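Side-chain contacts in CREG-like beta-barrel domain-containing protein (Agrobacterium tumefaciens, PDB 3DNH), which is of unknown function but carries a CREG-like beta-barrel related to pyridoxamine 5'-phosphate oxidases, whose wider group binds FMN, so flavin binding is possible but not established: residues Ala32-Val35 with Leu36-Arg40; Gly75-Leu78 with His79-Asn82; Asn166-Pro169 with Ala170-Arg173; Glu187-Ala190 with Thr191-Asn194; Val241-Leu244 with Lys245-Glu248. All blocks are in the same frame, centred on the assembly; numbering follows the deposited sequence. Where two conformers were deposited one is given.

Contact 1 of 5, residues Ala32-Val35 with Leu36-Arg40; sequences ARDV and LHTSR
The backbone oxygen of Asp-34 is gripped by three donors near the C-terminal end of helix 28-38. The firm bond comes from the hydroxyl of Thr-38, with OG1 donating to Asp-34 O over 2.6 Å; the hydroxyl stands above the carbonyl plane, 41° out of it. The amides of His-37 and Thr-38 add two weak bonds to the same oxygen. A chi1 of 60° sets OG1 of Thr-38 between its backbone N and carbonyl carbon, from where it reaches Asp-34 O. One residue on, Ser-39 OG donates to Val-35 O at 2.6 Å, this time tilted only 18° from the carbonyl plane, and Ser-39 OG lies 3.3 Å from Val-35 CG1. A neighbouring side of the helix is linked through water. A water accepts from Arg-33 NE at 3.1 Å and sits 2.9 Å from His-37 NE2, lying at the edge of both the guanidinium and the imidazole and in the plane of each. The imidazole also turns an edge to the backbone, with His-37 CD2 3.1 Å from Arg-33 O. Both polar groups have further partners on or beside the three-stranded sheet: Arg-33 forms a salt bridge with Asp-222, and His-37 ND1 is hydrogen-bonded to Asp-225. Val-35 and Leu-36 meet Leu-107 of barrel strand 106-115. The helix is thus wedged between barrel and sheet; Ser-39 ties the following loop back to its last turn, and the Thr-38 bond to the carbonyl four residues back is familiar in alpha-helices.

Contact 2 of 5, residues Gly75-Leu78 with His79-Asn82; sequences GLTL and HARN
Thr-77 caps the N-terminus of helix 78-85, and its hydroxyl is the tight spot of the contact. Thr-77 OG1 accepts a weak capping bond from Ala-80 N at 3.4 Å while it is also hydrogen-bonded to Ala-74 O. The same oxygen, Thr-77 OG1, lies over one face of the His-79 imidazole, 3.0 Å from His-79 CE1 and offset toward the rim of the ring. This overlap depends on the histidine torsion: chi1 of 49° places the ring between its own backbone N and carbonyl carbon, folded back under the threonine. Behind the cap the first turn is closed by a nearly straight bond from Arg-81 N to Thr-77 O, 2.9 Å long. Between the two segments the packing is looser on the side facing the second subunit, which completes it. There Leu-78 and Arg-81 run side by side, pointing the same way, and the nearest approach of their side chains is 3.6 Å, from Leu-78 CD1 to Arg-81 NH2. NH2 also donates to Thr-12 O of the second subunit, so this part of the helix belongs to the dimer interface. Bends at chi2 and chi3 turn the guanidinium side-on to its neighbour: Arg-81 NE and NH2, at 3.0 and 2.9 Å, both donate to Asn-82 OD1 from the same face of the amide.

Contact 3 of 5, residues Asn166-Pro169 with Ala170-Arg173; sequences NITP and ADLR
Thr-168 lays its methyl group across the carboxylate of Asp-171, the two side chains meeting at about a right angle. Thr-168 CG2 comes within 3.1 Å of Asp-171 CG, so close that the modelled placement of the threonine branches is doubtful. As modelled, OG1 lies opposite the backbone N (chi1 -179°), which leaves the methyl facing the aspartate. The carboxylate is held by the main chain, since Thr-168 N donates to Asp-171 OD2 over 3.2 Å at an almost straight 172°. The amide meets that oxygen from above the carboxylate plane. In return Asp-171 N makes a weak bond to Thr-168 O. Ile-167 turns its CG2 branch toward the short helix, 3.6 Å from Asp-171 CB and 3.9 Å from Leu-172 CD2. Ile-167 and Leu-172 both continue onto Ala-32 of helix 28-38 and Val-154 of barrel strand 144-157. The far end of the turn gathers at Pro-169 O, which accepts from Leu-172 N at 3.1 Å, the donor well above the carbonyl plane, and more weakly from Arg-173 N. Arg-173 bends at chi3, bringing one guanidinium face over Pro-169 O. A carboxylate thus takes the Thr-168 amide ahead of a single turn whose own backbone bonds are mostly weak or bent, with Ile-167 and Leu-172 packing on the barrel and on helix 28-38; the chemistry implies a turn that relies on side chains as well as on its backbone.

Contact 4 of 5, residues Glu187-Ala190 with Thr191-Asn194; sequences ESEA and TRLN
Glu-189 and Arg-192 lie side by side on helix 180-194 and point the same way, their carboxylate and guanidinium planes only 25° apart. The carboxylate faces the edge of the guanidinium that carries NE and NH2, so each oxygen meets one nitrogen. Arg-192 NE donates to Glu-189 OE2 at 3.1 Å, from above the carboxylate plane and 37° out of it. The second arm of the salt bridge, NH2 to OE1, is modelled so short that its exact length is doubtful. The glutamate bends at chi2 (-64°) toward the following turn, while the arginine bends at chi2 and chi3 to bring its edge round. Leu-193 CG lies over one face of the Arg-192 guanidinium, 3.9 Å above its plane. This is an i to i+3 salt bridge along an alpha-helix, on the side where the helix packs against helix 244-254: Glu-189 touches Leu-244 and Phe-247, and Leu-193 also rests on Phe-247. On another side Thr-191 grips the turn before it with two donors, OG1 at 3.0 Å and N at 3.1 Å from Glu-187 O, arriving from opposite faces of the carbonyl plane. The carboxamide carbon CG of Asn-194 is 3.2 Å from Ala-190 O, while Asn-194 OD1 accepts from Ile-216 N of strand 215-220. Ala-190 and Leu-193 both meet the side chain of Ile-216.

Contact 5 of 5, residues Val241-Leu244 with Lys245-Glu248; sequences VETL and KQFE
A capping box opens helix 244-254, formed by Thr-243 at the N-cap and Gln-246 three residues on. Thr-243 OG1 accepts from Gln-246 N at 3.1 Å, with an N-H...O angle of 157°. Its chi1 of 66° sets the hydroxyl between the backbone N and the carbonyl carbon, facing the first turn. The return bond, from Thr-243 N to Gln-246 OE1, is weak at 3.4 Å. A firmer grip on the same amide oxygen comes from one residue earlier: Glu-242 N donates to Gln-246 OE1 over 2.8 Å, nearly in line with the side-chain C=O. The glutamine chain, extended beyond CG, crosses Thr-243 obliquely on its way to these amides and passes close, Gln-246 CG 3.1 Å from Thr-243 OG1. Next to the cap, Val-241 turns its CG1 branch toward the helix, 3.8 Å from Phe-247 CB and at the edge of the phenyl ring. The ring leads away toward helix 180-194. That helix also supplies Glu-181 OE2, which accepts from Leu-244 N. Four backbone amides ahead of and within the first turn thus find side-chain acceptors, three of them, one weakly, in the Thr-243 and Gln-246 pair and one in Glu-181, as is characteristic of a capped alpha-helix N-terminus.

How the contacts relate
Contacts 1 and 2 are the buried ones, contact 3 lies at the surface, and contacts 4 and 5 are partly buried. Contacts 1 and 3 touch, joining the short helix 169-172 to helix 28-38 beside the barrel. Contacts 4 and 5 also touch, so helices 180-194 and 244-254 are paired. Contact 2 stands apart, its centre about 43 Å from that of contact 5, and it alone meets the second subunit. Caps mark helix starts in contacts 2 and 5, and contact 3 sets a carboxylate on a backbone amide before a weakly bonded turn. Contacts 1 and 4 instead use hydroxyls bonded to carbonyls four residues back, and only contact 4 has a salt bridge between its own two segments.

Contact 1 of 5, residues Ala32-Val35 with Leu36-Arg40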
loop_
_atom_site.group_PDB
_atom_site.type_symbol
_atom_site.label_atom_id
_atom_site.label_comp_id
_atom_site.label_asym_id
_atom_site.label_seq_id
_atom_site.Cartn_x
_atom_site.Cartn_y
_atom_site.Cartn_z
ATOM N N ALA A 32 -16.714 -1.871 3.225
ATOM C CA ALA A 32 -16.144 -0.712 2.545
ATOM C C ALA A 32 -16.012 0.535 3.420
ATOM O O ALA A 32 -14.970 1.168 3.418
ATOM C CB ALA A 32 -16.966 -0.376 1.269
ATOM N N ARG A 33 -17.064 0.881 4.151
ATOM C CA ARG A 33 -17.074 2.074 4.992
ATOM C C ARG A 33 -16.112 1.904 6.156
ATOM O O ARG A 33 -15.508 2.869 6.613
ATOM C CB ARG A 33 -18.502 2.423 5.449
ATOM C CG ARG A 33 -19.279 3.145 4.344
ATOM C CD ARG A 33 -20.689 3.553 4.783
ATOM N NE ARG A 33 -20.627 4.766 5.601
ATOM C CZ ARG A 33 -21.586 5.116 6.434
ATOM N NH1 ARG A 33 -22.665 4.355 6.502
ATOM N NH2 ARG A 33 -21.476 6.229 7.166
ATOM N N ASP A 34 -15.938 0.670 6.597
ATOM C CA ASP A 34 -14.981 0.370 7.659
ATOM C C ASP A 34 -13.562 0.533 7.180
ATOM O O ASP A 34 -12.752 1.144 7.864
ATOM C CB ASP A 34 -15.173 -1.042 8.209
ATOM C CG ASP A 34 -14.761 -1.151 9.662
ATOM O OD1 ASP A 34 -15.209 -0.302 10.479
ATOM O OD2 ASP A 34 -14.010 -2.097 9.994
ATOM N N VAL A 35 -13.262 0.025 5.988
ATOM C CA VAL A 35 -11.924 0.232 5.382
ATOM C C VAL A 35 -11.679 1.707 5.148
ATOM O O VAL A 35 -10.547 2.219 5.322
ATOM C CB VAL A 35 -11.783 -0.513 4.020
ATOM C CG1 VAL A 35 -10.429 -0.217 3.372
ATOM C CG2 VAL A 35 -11.940 -2.020 4.224
ATOM N N LEU A 36 -12.724 2.390 4.684
ATOM C CA LEU A 36 -12.633 3.804 4.443
ATOM C C LEU A 36 -12.171 4.563 5.692
ATOM O O LEU A 36 -11.264 5.427 5.610
ATOM C CB LEU A 36 -13.954 4.372 3.961
ATOM C CG LEU A 36 -14.063 5.888 3.779
ATOM C CD1 LEU A 36 -13.258 6.413 2.615
ATOM C CD2 LEU A 36 -15.577 6.187 3.604
ATOM N N HIS A 37 -12.762 4.223 6.824
ATOM C CA HIS A 37 -12.534 5.001 8.027
ATOM C C HIS A 37 -11.312 4.588 8.838
ATOM O O HIS A 37 -10.874 5.332 9.736
ATOM C CB HIS A 37 -13.789 5.014 8.898
ATOM C CG HIS A 37 -14.858 5.965 8.400
ATOM N ND1 HIS A 37 -15.002 7.246 8.897
ATOM C CD2 HIS A 37 -15.823 5.822 7.455
ATOM C CE1 HIS A 37 -15.993 7.863 8.260
ATOM N NE2 HIS A 37 -16.512 7.016 7.386
ATOM N N THR A 38 -10.808 3.393 8.574
ATOM C CA THR A 38 -9.798 2.817 9.440
ATOM C C THR A 38 -8.498 2.523 8.700
ATOM O O THR A 38 -7.612 1.844 9.245
ATOM C CB THR A 38 -10.302 1.537 10.194
ATOM O OG1 THR A 38 -10.682 0.518 9.241
ATOM C CG2 THR A 38 -11.494 1.854 11.120
ATOM N N SER A 39 -8.370 3.008 7.479
ATOM C CA SER A 39 -7.086 2.831 6.743
ATOM C C SER A 39 -6.207 4.081 6.811
ATOM O O SER A 39 -6.652 5.157 6.419
ATOM C CB SER A 39 -7.343 2.396 5.275
ATOM O OG SER A 39 -8.160 1.208 5.268
ATOM N N ARG A 40 -4.969 3.938 7.313
ATOM C CA ARG A 40 -3.980 5.048 7.315
ATOM C C ARG A 40 -3.286 5.236 5.969
ATOM O O ARG A 40 -3.194 6.343 5.459
ATOM C CB ARG A 40 -2.883 4.890 8.398
ATOM C CG ARG A 40 -3.213 5.543 9.770
ATOM C CD ARG A 40 -1.946 5.507 10.782
ATOM N NE ARG A 40 -2.051 6.541 11.816
ATOM C CZ ARG A 40 -2.483 6.325 13.051
ATOM N NH1 ARG A 40 -2.541 7.328 13.922
ATOM N NH2 ARG A 40 -2.811 5.091 13.444
HETATM O O HOH W 1 -18.697 7.166 5.517
#

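Contact 2 of 5, residues Gly75-Leu78 with His79-Asn82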
loop_
_atom_site.group_PDB
_atom_site.type_symbol
_atom_site.label_atom_id
_atom_site.label_comp_id
_atom_site.label_asym_id
_atom_site.label_seq_id
_atom_site.Cartn_x
_atom_site.Cartn_y
_atom_site.Cartn_z
ATOM N N GLY A 75 4.682 19.752 -3.005
ATOM C CA GLY A 75 4.527 20.313 -4.362
ATOM C C GLY A 75 5.580 19.912 -5.392
ATOM O O GLY A 75 5.301 19.822 -6.604
ATOM N N LEU A 76 6.806 19.676 -4.937
ATOM C CA LEU A 76 7.884 19.359 -5.885
ATOM C C LEU A 76 7.976 17.854 -6.245
ATOM O O LEU A 76 9.036 17.354 -6.580
ATOM C CB LEU A 76 9.217 19.935 -5.375
ATOM C CG LEU A 76 9.224 21.421 -4.969
ATOM C CD1 LEU A 76 10.672 21.942 -4.789
ATOM C CD2 LEU A 76 8.453 22.335 -5.966
ATOM N N THR A 77 6.855 17.144 -6.160
ATOM C CA THR A 77 6.838 15.716 -6.458
ATOM C C THR A 77 6.160 15.418 -7.805
ATOM O O THR A 77 5.326 16.201 -8.311
ATOM C CB THR A 77 6.198 14.877 -5.344
ATOM O OG1 THR A 77 4.790 15.156 -5.268
ATOM C CG2 THR A 77 6.890 15.125 -3.988
ATOM N N LEU A 78 6.550 14.291 -8.385
ATOM C CA LEU A 78 5.960 13.813 -9.618
ATOM C C LEU A 78 4.436 13.674 -9.545
ATOM O O LEU A 78 3.744 14.104 -10.458
ATOM C CB LEU A 78 6.589 12.476 -9.986
ATOM C CG LEU A 78 7.753 12.374 -10.986
ATOM C CD1 LEU A 78 8.126 13.681 -11.691
ATOM C CD2 LEU A 78 8.984 11.697 -10.386
ATOM N N HIS A 79 3.904 13.067 -8.477
ATOM C CA HIS A 79 2.448 12.907 -8.421
ATOM C C HIS A 79 1.743 14.268 -8.320
ATOM O O HIS A 79 0.762 14.487 -9.003
ATOM C CB HIS A 79 1.980 11.932 -7.329
ATOM C CG HIS A 79 2.593 12.178 -5.988
ATOM N ND1 HIS A 79 3.948 12.054 -5.751
ATOM C CD2 HIS A 79 2.032 12.501 -4.800
ATOM C CE1 HIS A 79 4.197 12.310 -4.477
ATOM N NE2 HIS A 79 3.050 12.588 -3.877
ATOM N N ALA A 80 2.251 15.179 -7.483
ATOM C CA ALA A 80 1.732 16.563 -7.433
ATOM C C ALA A 80 1.673 17.175 -8.825
ATOM O O ALA A 80 0.612 17.692 -9.229
ATOM C CB ALA A 80 2.561 17.439 -6.511
ATOM N N ARG A 81 2.809 17.114 -9.549
ATOM C CA ARG A 81 2.904 17.569 -10.922
ATOM C C ARG A 81 1.826 16.916 -11.773
ATOM O O ARG A 81 1.109 17.619 -12.508
ATOM C CB ARG A 81 4.295 17.256 -11.519
ATOM C CG ARG A 81 4.690 17.998 -12.853
ATOM C CD ARG A 81 4.208 17.297 -14.151
ATOM N NE ARG A 81 4.435 15.838 -14.103
ATOM C CZ ARG A 81 5.587 15.244 -14.372
ATOM N NH1 ARG A 81 6.649 15.968 -14.744
ATOM N NH2 ARG A 81 5.683 13.922 -14.283
ATOM N N ASN A 82 1.743 15.582 -11.710
ATOM C CA ASN A 82 0.807 14.839 -12.571
ATOM C C ASN A 82 -0.609 15.338 -12.348
ATOM O O ASN A 82 -1.329 15.652 -13.316
ATOM C CB ASN A 82 0.893 13.319 -12.349
ATOM C CG ASN A 82 2.188 12.720 -12.859
ATOM O OD1 ASN A 82 2.896 13.350 -13.629
ATOM N ND2 ASN A 82 2.521 11.502 -12.405
#

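Contact 3 of 5, residues Asn166-Pro169 with Ala170-Arg173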
loop_
_atom_site.group_PDB
_atom_site.type_symbol
_atom_site.label_atom_id
_atom_site.label_comp_id
_atom_site.label_asym_id
_atom_site.label_seq_id
_atom_site.Cartn_x
_atom_site.Cartn_y
_atom_site.Cartn_z
ATOM N N ASN A 166 -21.637 -4.342 -5.882
ATOM C CA ASN A 166 -22.074 -3.185 -6.662
ATOM C C ASN A 166 -22.405 -1.922 -5.850
ATOM O O ASN A 166 -23.570 -1.504 -5.749
ATOM C CB ASN A 166 -23.169 -3.560 -7.657
ATOM C CG ASN A 166 -22.882 -3.018 -9.054
ATOM O OD1 ASN A 166 -21.987 -2.165 -9.229
ATOM N ND2 ASN A 166 -23.628 -3.506 -10.057
ATOM N N ILE A 167 -21.340 -1.326 -5.307
ATOM C CA ILE A 167 -21.361 -0.134 -4.447
ATOM C C ILE A 167 -21.131 1.165 -5.219
ATOM O O ILE A 167 -20.318 1.226 -6.140
ATOM C CB ILE A 167 -20.230 -0.203 -3.382
ATOM C CG1 ILE A 167 -20.290 -1.493 -2.584
ATOM C CG2 ILE A 167 -20.245 1.038 -2.448
ATOM C CD1 ILE A 167 -19.079 -1.648 -1.681
ATOM N N THR A 168 -21.826 2.206 -4.780
ATOM C CA THR A 168 -21.771 3.541 -5.351
ATOM C C THR A 168 -21.027 4.525 -4.424
ATOM O O THR A 168 -20.988 4.306 -3.211
ATOM C CB THR A 168 -23.217 4.047 -5.519
ATOM O OG1 THR A 168 -23.218 5.354 -6.102
ATOM C CG2 THR A 168 -23.911 4.121 -4.175
ATOM N N PRO A 169 -20.461 5.620 -4.988
ATOM C CA PRO A 169 -19.908 6.704 -4.183
ATOM C C PRO A 169 -20.822 7.179 -3.042
ATOM O O PRO A 169 -20.341 7.395 -1.929
ATOM C CB PRO A 169 -19.681 7.805 -5.218
ATOM C CG PRO A 169 -19.283 7.040 -6.432
ATOM C CD PRO A 169 -20.260 5.882 -6.431
ATOM N N ALA A 170 -22.124 7.315 -3.317
ATOM C CA ALA A 170 -23.122 7.706 -2.316
ATOM C C ALA A 170 -23.187 6.743 -1.143
ATOM O O ALA A 170 -23.442 7.167 -0.014
ATOM C CB ALA A 170 -24.533 7.822 -2.966
ATOM N N ASP A 171 -22.980 5.450 -1.418
ATOM C CA ASP A 171 -23.017 4.413 -0.379
ATOM C C ASP A 171 -21.919 4.628 0.654
ATOM O O ASP A 171 -22.052 4.249 1.804
ATOM C CB ASP A 171 -22.810 3.019 -0.973
ATOM C CG ASP A 171 -24.070 2.429 -1.577
ATOM O OD1 ASP A 171 -25.201 2.881 -1.274
ATOM O OD2 ASP A 171 -23.910 1.496 -2.390
ATOM N N LEU A 172 -20.810 5.211 0.225
ATOM C CA LEU A 172 -19.704 5.397 1.137
ATOM C C LEU A 172 -19.834 6.648 1.980
ATOM O O LEU A 172 -19.235 6.721 3.065
ATOM C CB LEU A 172 -18.367 5.422 0.400
ATOM C CG LEU A 172 -17.996 4.208 -0.423
ATOM C CD1 LEU A 172 -16.515 4.369 -0.756
ATOM C CD2 LEU A 172 -18.240 2.934 0.352
ATOM N N ARG A 173 -20.554 7.650 1.487
ATOM C CA ARG A 173 -20.639 8.932 2.198
ATOM C C ARG A 173 -21.470 8.890 3.445
ATOM O O ARG A 173 -22.457 8.164 3.500
ATOM C CB ARG A 173 -21.212 10.024 1.309
ATOM C CG ARG A 173 -20.128 10.900 0.677
ATOM C CD ARG A 173 -20.781 12.131 0.024
ATOM N NE ARG A 173 -22.098 11.821 -0.543
ATOM C CZ ARG A 173 -22.316 11.338 -1.767
ATOM N NH1 ARG A 173 -21.302 11.101 -2.609
ATOM N NH2 ARG A 173 -23.566 11.090 -2.154
#

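Contact 4 of 5, residues Glu187-Ala190 with Thr191-Asn194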
loop_
_atom_site.group_PDB
_atom_site.type_symbol
_atom_site.label_atom_id
_atom_site.label_comp_id
_atom_site.label_asym_id
_atom_site.label_seq_id
_atom_site.Cartn_x
_atom_site.Cartn_y
_atom_site.Cartn_z
ATOM N N GLU A 187 -17.140 18.899 17.562
ATOM C CA GLU A 187 -15.758 19.251 17.942
ATOM C C GLU A 187 -15.584 19.376 19.481
ATOM O O GLU A 187 -14.630 18.853 20.064
ATOM C CB GLU A 187 -15.331 20.516 17.205
ATOM C CG GLU A 187 -13.879 20.512 16.697
ATOM C CD GLU A 187 -13.502 19.209 15.966
ATOM O OE1 GLU A 187 -14.265 18.811 15.054
ATOM O OE2 GLU A 187 -12.464 18.579 16.321
ATOM N N SER A 188 -16.537 20.033 20.134
ATOM C CA SER A 188 -16.471 20.201 21.580
ATOM C C SER A 188 -16.828 18.907 22.320
ATOM O O SER A 188 -16.301 18.658 23.405
ATOM C CB SER A 188 -17.356 21.356 22.037
ATOM O OG SER A 188 -18.696 21.074 21.708
ATOM N N GLU A 189 -17.694 18.078 21.745
ATOM C CA GLU A 189 -17.884 16.732 22.308
ATOM C C GLU A 189 -16.628 15.862 22.240
ATOM O O GLU A 189 -16.298 15.209 23.221
ATOM C CB GLU A 189 -19.073 16.012 21.682
ATOM C CG GLU A 189 -20.396 16.578 22.151
ATOM C CD GLU A 189 -20.594 16.376 23.638
ATOM O OE1 GLU A 189 -20.970 15.260 24.037
ATOM O OE2 GLU A 189 -20.361 17.320 24.413
ATOM N N ALA A 190 -15.906 15.886 21.109
ATOM C CA ALA A 190 -14.635 15.145 20.982
ATOM C C ALA A 190 -13.654 15.581 22.074
ATOM O O ALA A 190 -13.047 14.742 22.741
ATOM C CB ALA A 190 -13.997 15.363 19.565
ATOM N N THR A 191 -13.496 16.897 22.231
ATOM C CA THR A 191 -12.628 17.478 23.238
ATOM C C THR A 191 -13.039 17.049 24.641
ATOM O O THR A 191 -12.192 16.666 25.454
ATOM C CB THR A 191 -12.635 19.025 23.164
ATOM O OG1 THR A 191 -12.300 19.422 21.843
ATOM C CG2 THR A 191 -11.634 19.643 24.115
ATOM N N ARG A 192 -14.327 17.108 24.895
ATOM C CA ARG A 192 -14.899 16.734 26.159
ATOM C C ARG A 192 -14.553 15.318 26.507
ATOM O O ARG A 192 -14.050 15.055 27.548
ATOM C CB ARG A 192 -16.409 16.854 26.109
ATOM C CG ARG A 192 -17.025 17.451 27.326
ATOM C CD ARG A 192 -18.269 16.794 27.813
ATOM N NE ARG A 192 -19.004 16.050 26.832
ATOM C CZ ARG A 192 -19.451 14.831 27.016
ATOM N NH1 ARG A 192 -19.266 14.231 28.140
ATOM N NH2 ARG A 192 -20.085 14.230 26.064
ATOM N N LEU A 193 -14.872 14.419 25.604
ATOM C CA LEU A 193 -14.648 12.994 25.753
ATOM C C LEU A 193 -13.187 12.608 25.821
ATOM O O LEU A 193 -12.840 11.723 26.608
ATOM C CB LEU A 193 -15.342 12.194 24.628
ATOM C CG LEU A 193 -16.876 12.278 24.744
ATOM C CD1 LEU A 193 -17.570 11.663 23.531
ATOM C CD2 LEU A 193 -17.288 11.619 26.073
ATOM N N ASN A 194 -12.344 13.257 25.012
ATOM C CA ASN A 194 -10.894 13.025 25.048
ATOM C C ASN A 194 -10.299 13.435 26.367
ATOM O O ASN A 194 -9.215 12.970 26.721
ATOM C CB ASN A 194 -10.127 13.729 23.879
ATOM C CG ASN A 194 -10.314 13.034 22.539
ATOM O OD1 ASN A 194 -10.474 11.822 22.492
ATOM N ND2 ASN A 194 -10.339 13.810 21.426
#

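Contact 5 of 5, residues Val241-Leu244 with Lys245-Glu248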
loop_
_atom_site.group_PDB
_atom_site.type_symbol
_atom_site.label_atom_id
_atom_site.label_comp_id
_atom_site.label_asym_id
_atom_site.label_seq_id
_atom_site.Cartn_x
_atom_site.Cartn_y
_atom_site.Cartn_z
ATOM N N VAL A 241 -27.519 9.072 14.690
ATOM C CA VAL A 241 -27.584 10.074 15.774
ATOM C C VAL A 241 -27.658 11.489 15.155
ATOM O O VAL A 241 -26.923 11.808 14.228
ATOM C CB VAL A 241 -26.365 9.907 16.729
ATOM C CG1 VAL A 241 -26.146 11.156 17.564
ATOM C CG2 VAL A 241 -26.602 8.681 17.640
ATOM N N GLU A 242 -28.582 12.321 15.637
ATOM C CA GLU A 242 -28.814 13.612 14.953
ATOM C C GLU A 242 -28.672 14.822 15.865
ATOM O O GLU A 242 -28.377 15.938 15.419
ATOM C CB GLU A 242 -30.168 13.602 14.236
ATOM C CG GLU A 242 -30.078 12.916 12.874
ATOM C CD GLU A 242 -31.363 13.011 12.091
ATOM O OE1 GLU A 242 -32.446 13.274 12.695
ATOM O OE2 GLU A 242 -31.285 12.809 10.856
ATOM N N THR A 243 -28.796 14.552 17.157
ATOM C CA THR A 243 -28.776 15.587 18.174
ATOM C C THR A 243 -27.829 15.235 19.282
ATOM O O THR A 243 -27.368 14.080 19.414
ATOM C CB THR A 243 -30.184 15.807 18.791
ATOM O OG1 THR A 243 -30.580 14.632 19.515
ATOM C CG2 THR A 243 -31.213 16.128 17.713
ATOM N N LEU A 244 -27.542 16.231 20.109
ATOM C CA LEU A 244 -26.662 16.004 21.241
ATOM C C LEU A 244 -27.319 15.046 22.237
ATOM O O LEU A 244 -26.660 14.134 22.745
ATOM C CB LEU A 244 -26.309 17.327 21.927
ATOM C CG LEU A 244 -25.328 17.213 23.096
ATOM C CD1 LEU A 244 -23.925 16.949 22.569
ATOM C CD2 LEU A 244 -25.345 18.500 23.878
ATOM N N LYS A 245 -28.604 15.269 22.525
ATOM C CA LYS A 245 -29.354 14.363 23.392
ATOM C C LYS A 245 -29.214 12.929 22.899
ATOM O O LYS A 245 -28.943 12.036 23.695
ATOM C CB LYS A 245 -30.849 14.728 23.488
ATOM C CG LYS A 245 -31.533 13.983 24.634
ATOM C CD LYS A 245 -32.838 14.636 25.110
ATOM C CE LYS A 245 -33.020 14.404 26.600
ATOM N NZ LYS A 245 -31.833 14.892 27.367
ATOM N N GLN A 246 -29.376 12.723 21.586
ATOM C CA GLN A 246 -29.291 11.393 21.002
ATOM C C GLN A 246 -27.875 10.849 21.104
ATOM O O GLN A 246 -27.685 9.663 21.347
ATOM C CB GLN A 246 -29.798 11.361 19.558
ATOM C CG GLN A 246 -31.310 11.625 19.410
ATOM C CD GLN A 246 -31.733 11.736 17.958
ATOM O OE1 GLN A 246 -30.903 11.854 17.055
ATOM N NE2 GLN A 246 -33.038 11.702 17.723
ATOM N N PHE A 247 -26.868 11.709 20.925
ATOM C CA PHE A 247 -25.482 11.260 21.069
ATOM C C PHE A 247 -25.185 10.749 22.491
ATOM O O PHE A 247 -24.671 9.642 22.679
ATOM C CB PHE A 247 -24.530 12.393 20.756
ATOM C CG PHE A 247 -23.114 12.023 20.921
ATOM C CD1 PHE A 247 -22.541 11.058 20.093
ATOM C CD2 PHE A 247 -22.313 12.662 21.863
ATOM C CE1 PHE A 247 -21.203 10.688 20.231
ATOM C CE2 PHE A 247 -20.951 12.303 21.986
ATOM C CZ PHE A 247 -20.412 11.324 21.159
ATOM N N GLU A 248 -25.468 11.603 23.473
ATOM C CA GLU A 248 -25.271 11.289 24.885
ATOM C C GLU A 248 -25.992 9.980 25.277
ATOM O O GLU A 248 -25.457 9.181 26.056
ATOM C CB GLU A 248 -25.689 12.500 25.746
ATOM C CG GLU A 248 -25.854 12.263 27.283
ATOM C CD GLU A 248 -26.748 13.309 27.974
ATOM O OE1 GLU A 248 -27.325 14.167 27.253
ATOM O OE2 GLU A 248 -26.905 13.263 29.230
#